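CaaX farnesyltransferase beta subunit Ram1 (Aspergillus fumigatus, PDB 4L9P) probably catalyses, with a partner alpha subunit and zinc, farnesyl transfer from farnesyl diphosphate to the cysteine of C-terminal CaaX motifs, supplying the peptide-binding part. Local coordinates at residues K362-G366 with L421-P425. Sequence-based numbering, arbitrary orientation.
Sequences KLVDG and LRDKP. With ZN (zinc ion), chain J; FII ([(3,7,11-trimethyl-dodeca-2,6,10-trienyloxycarbamoyl)-methyl]-phosphonic acid), chain Q.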
loop_
_atom_site.group_PDB
_atom_site.type_symbol
_atom_site.label_atom_id
_atom_site.label_comp_id
_atom_site.label_asym_id
_atom_site.label_seq_id
_atom_site.Cartn_x
_atom_site.Cartn_y
_atom_site.Cartn_z
ATOM N N LYS B 362 -10.184 -6.372 7.941
ATOM C CA LYS B 362 -9.373 -5.623 8.901
ATOM C C LYS B 362 -10.003 -4.245 9.134
ATOM O O LYS B 362 -11.170 -4.043 8.725
ATOM C CB LYS B 362 -7.892 -5.570 8.469
ATOM C CG LYS B 362 -7.268 -6.997 8.464
ATOM C CD LYS B 362 -5.809 -6.975 8.746
ATOM C CE LYS B 362 -5.579 -6.795 10.234
ATOM N NZ LYS B 362 -4.165 -6.449 10.582
ATOM N N LEU B 363 -9.308 -3.358 9.815
ATOM C CA LEU B 363 -9.997 -2.168 10.360
ATOM C C LEU B 363 -9.709 -0.941 9.514
ATOM O O LEU B 363 -8.667 -0.804 8.866
ATOM C CB LEU B 363 -9.455 -1.897 11.766
ATOM C CG LEU B 363 -9.632 -3.037 12.786
ATOM C CD1 LEU B 363 -8.976 -2.654 14.112
ATOM C CD2 LEU B 363 -11.105 -3.357 12.983
ATOM N N VAL B 364 -10.618 0.019 9.645
ATOM C CA VAL B 364 -10.329 1.339 9.044
ATOM C C VAL B 364 -9.075 1.995 9.624
ATOM O O VAL B 364 -8.673 1.723 10.762
ATOM C CB VAL B 364 -11.533 2.294 9.179
ATOM C CG1 VAL B 364 -12.741 1.734 8.409
ATOM C CG2 VAL B 364 -11.840 2.615 10.648
ATOM N N ASP B 365 -8.458 2.889 8.844
ATOM C CA ASP B 365 -7.286 3.632 9.300
ATOM C C ASP B 365 -7.155 4.861 8.412
ATOM O O ASP B 365 -7.269 4.782 7.179
ATOM C CB ASP B 365 -6.043 2.669 9.146
ATOM C CG ASP B 365 -4.743 3.305 9.397
ATOM O OD1 ASP B 365 -4.583 4.549 9.469
ATOM O OD2 ASP B 365 -3.761 2.563 9.574
ATOM N N GLY B 366 -7.002 5.994 9.078
ATOM C CA GLY B 366 -6.913 7.265 8.354
ATOM C C GLY B 366 -5.810 7.311 7.308
ATOM O O GLY B 366 -5.929 8.117 6.359
ATOM N N LEU B 421 -2.951 14.196 13.157
ATOM C CA LEU B 421 -4.036 13.238 12.885
ATOM C C LEU B 421 -3.526 11.817 13.113
ATOM O O LEU B 421 -2.310 11.566 13.195
ATOM C CB LEU B 421 -4.639 13.382 11.469
ATOM C CG LEU B 421 -5.392 14.762 11.309
ATOM C CD1 LEU B 421 -4.417 15.855 10.742
ATOM C CD2 LEU B 421 -6.624 14.596 10.385
ATOM N N ARG B 422 -4.477 10.908 13.255
ATOM C CA ARG B 422 -4.181 9.547 13.722
ATOM C C ARG B 422 -4.847 8.512 12.832
ATOM O O ARG B 422 -5.769 8.777 12.032
ATOM C CB ARG B 422 -4.671 9.415 15.190
ATOM C CG ARG B 422 -6.195 9.613 15.311
ATOM C CD ARG B 422 -6.643 9.726 16.782
ATOM N NE ARG B 422 -8.053 10.085 16.848
ATOM C CZ ARG B 422 -8.552 10.919 17.766
ATOM N NH1 ARG B 422 -7.771 11.353 18.766
ATOM N NH2 ARG B 422 -9.840 11.244 17.718
ATOM N N ASP B 423 -4.384 7.277 13.053
ATOM C CA ASP B 423 -4.987 6.117 12.421
ATOM C C ASP B 423 -6.459 5.978 12.734
ATOM O O ASP B 423 -7.323 5.939 11.854
ATOM C CB ASP B 423 -4.094 4.906 12.890
ATOM C CG ASP B 423 -4.759 3.541 12.846
ATOM O OD1 ASP B 423 -5.875 3.371 12.367
ATOM O OD2 ASP B 423 -4.080 2.562 13.304
ATOM N N LYS B 424 -6.757 5.984 14.025
ATOM C CA LYS B 424 -8.128 5.798 14.483
ATOM C C LYS B 424 -8.196 6.275 15.929
ATOM O O LYS B 424 -7.166 6.439 16.558
ATOM C CB LYS B 424 -8.579 4.315 14.339
ATOM C CG LYS B 424 -7.781 3.336 15.230
ATOM C CD LYS B 424 -8.439 1.901 15.179
ATOM C CE LYS B 424 -8.534 1.293 13.791
ATOM N NZ LYS B 424 -7.150 1.076 13.152
ATOM N N PRO B 425 -9.409 6.479 16.444
ATOM C CA PRO B 425 -9.527 6.826 17.860
ATOM C C PRO B 425 -8.796 5.854 18.730
ATOM O O PRO B 425 -8.843 4.648 18.478
ATOM C CB PRO B 425 -11.041 6.761 18.091
ATOM C CG PRO B 425 -11.626 7.151 16.695
ATOM C CD PRO B 425 -10.702 6.377 15.742
HETATM ZN ZN ZN J . -2.154 3.746 9.229
HETATM C C1 FII Q . 5.195 4.232 -1.230
HETATM C C2 FII Q . 5.098 3.272 -0.075
HETATM C C6 FII Q . 6.360 2.991 0.625
HETATM C C10 FII Q . 3.901 2.417 0.012
HETATM C C11 FII Q . 3.704 1.335 1.074
HETATM C C12 FII Q . 2.788 1.934 2.180
HETATM C C15 FII Q . 2.077 0.953 3.108
HETATM C C18 FII Q . 1.171 1.488 4.209
HETATM C C22 FII Q . 2.663 -0.422 3.160
HETATM C C23 FII Q . 1.750 -1.472 3.773
HETATM C C24 FII Q . 2.466 -2.742 4.035
HETATM C C27 FII Q . 1.712 -3.579 5.018
HETATM C C30 FII Q . 0.701 -4.533 4.406
HETATM C C34 FII Q . 2.446 -3.877 6.270
HETATM C C35 FII Q . 1.979 -4.924 7.260
HETATM O O36 FII Q . 1.585 -4.328 8.482
HETATM N N42 FII Q . 0.623 -3.359 8.390
HETATM C C43 FII Q . -0.649 -3.834 8.738
HETATM O O44 FII Q . -0.913 -5.006 9.047
HETATM C C45 FII Q . -1.712 -2.743 8.723
HETATM P P46 FII Q . -3.409 -3.345 8.227
HETATM O O49 FII Q . -3.208 -4.174 7.015
HETATM O O50 FII Q . -4.013 -4.047 9.403
HETATM O O51 FII Q . -4.133 -2.017 7.921
HETATM O O HOH W 1 -6.530 -0.545 10.786
#
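Gly366 N donates a nearly straight hydrogen bond to Asp423 O (2.8 Å, 165° at the hydrogen), and this joins two irregular loops whose alpha carbons are nearest at Asp365 and Asp423. The same carbonyl oxygen also takes a CA-H...O contact from Asp365 and a hydrogen bond from Tyr409 of helix 403-413. Next to it the carboxylates of Asp365 and Asp423 lie stacked, their planes 17° apart, with Asp423 OD1 over Asp365 CG at 3.2 Å. Zinc on one carboxylate and Lys424 on the other would ease their closeness. Asp365, its CG anti to the backbone N (chi1 173°), presents both oxygens to the zinc, OD2 at 2.0 Å and OD1 at a longer 2.6 Å. Cys367, just before helix 368-371, His433, in helix 431-444, and the bound peptide complete this metal site of the alpha-alpha toroid. Asp423, a second-shell residue, is paired instead with its neighbour: Lys424 NZ meets Asp423 OD1 on the syn side at 2.7 Å. Bends at chi3 and chi4 curl the lysine back to do this, laying CE against Leu363 CB. NZ also makes a weak bond to Val364 O and donates to a water that bridges to Leu363 O. At the far end of 362-366, Lys362 NZ grips phosphonate oxygen O50 of the farnesyl diphosphate analogue at 2.7 Å.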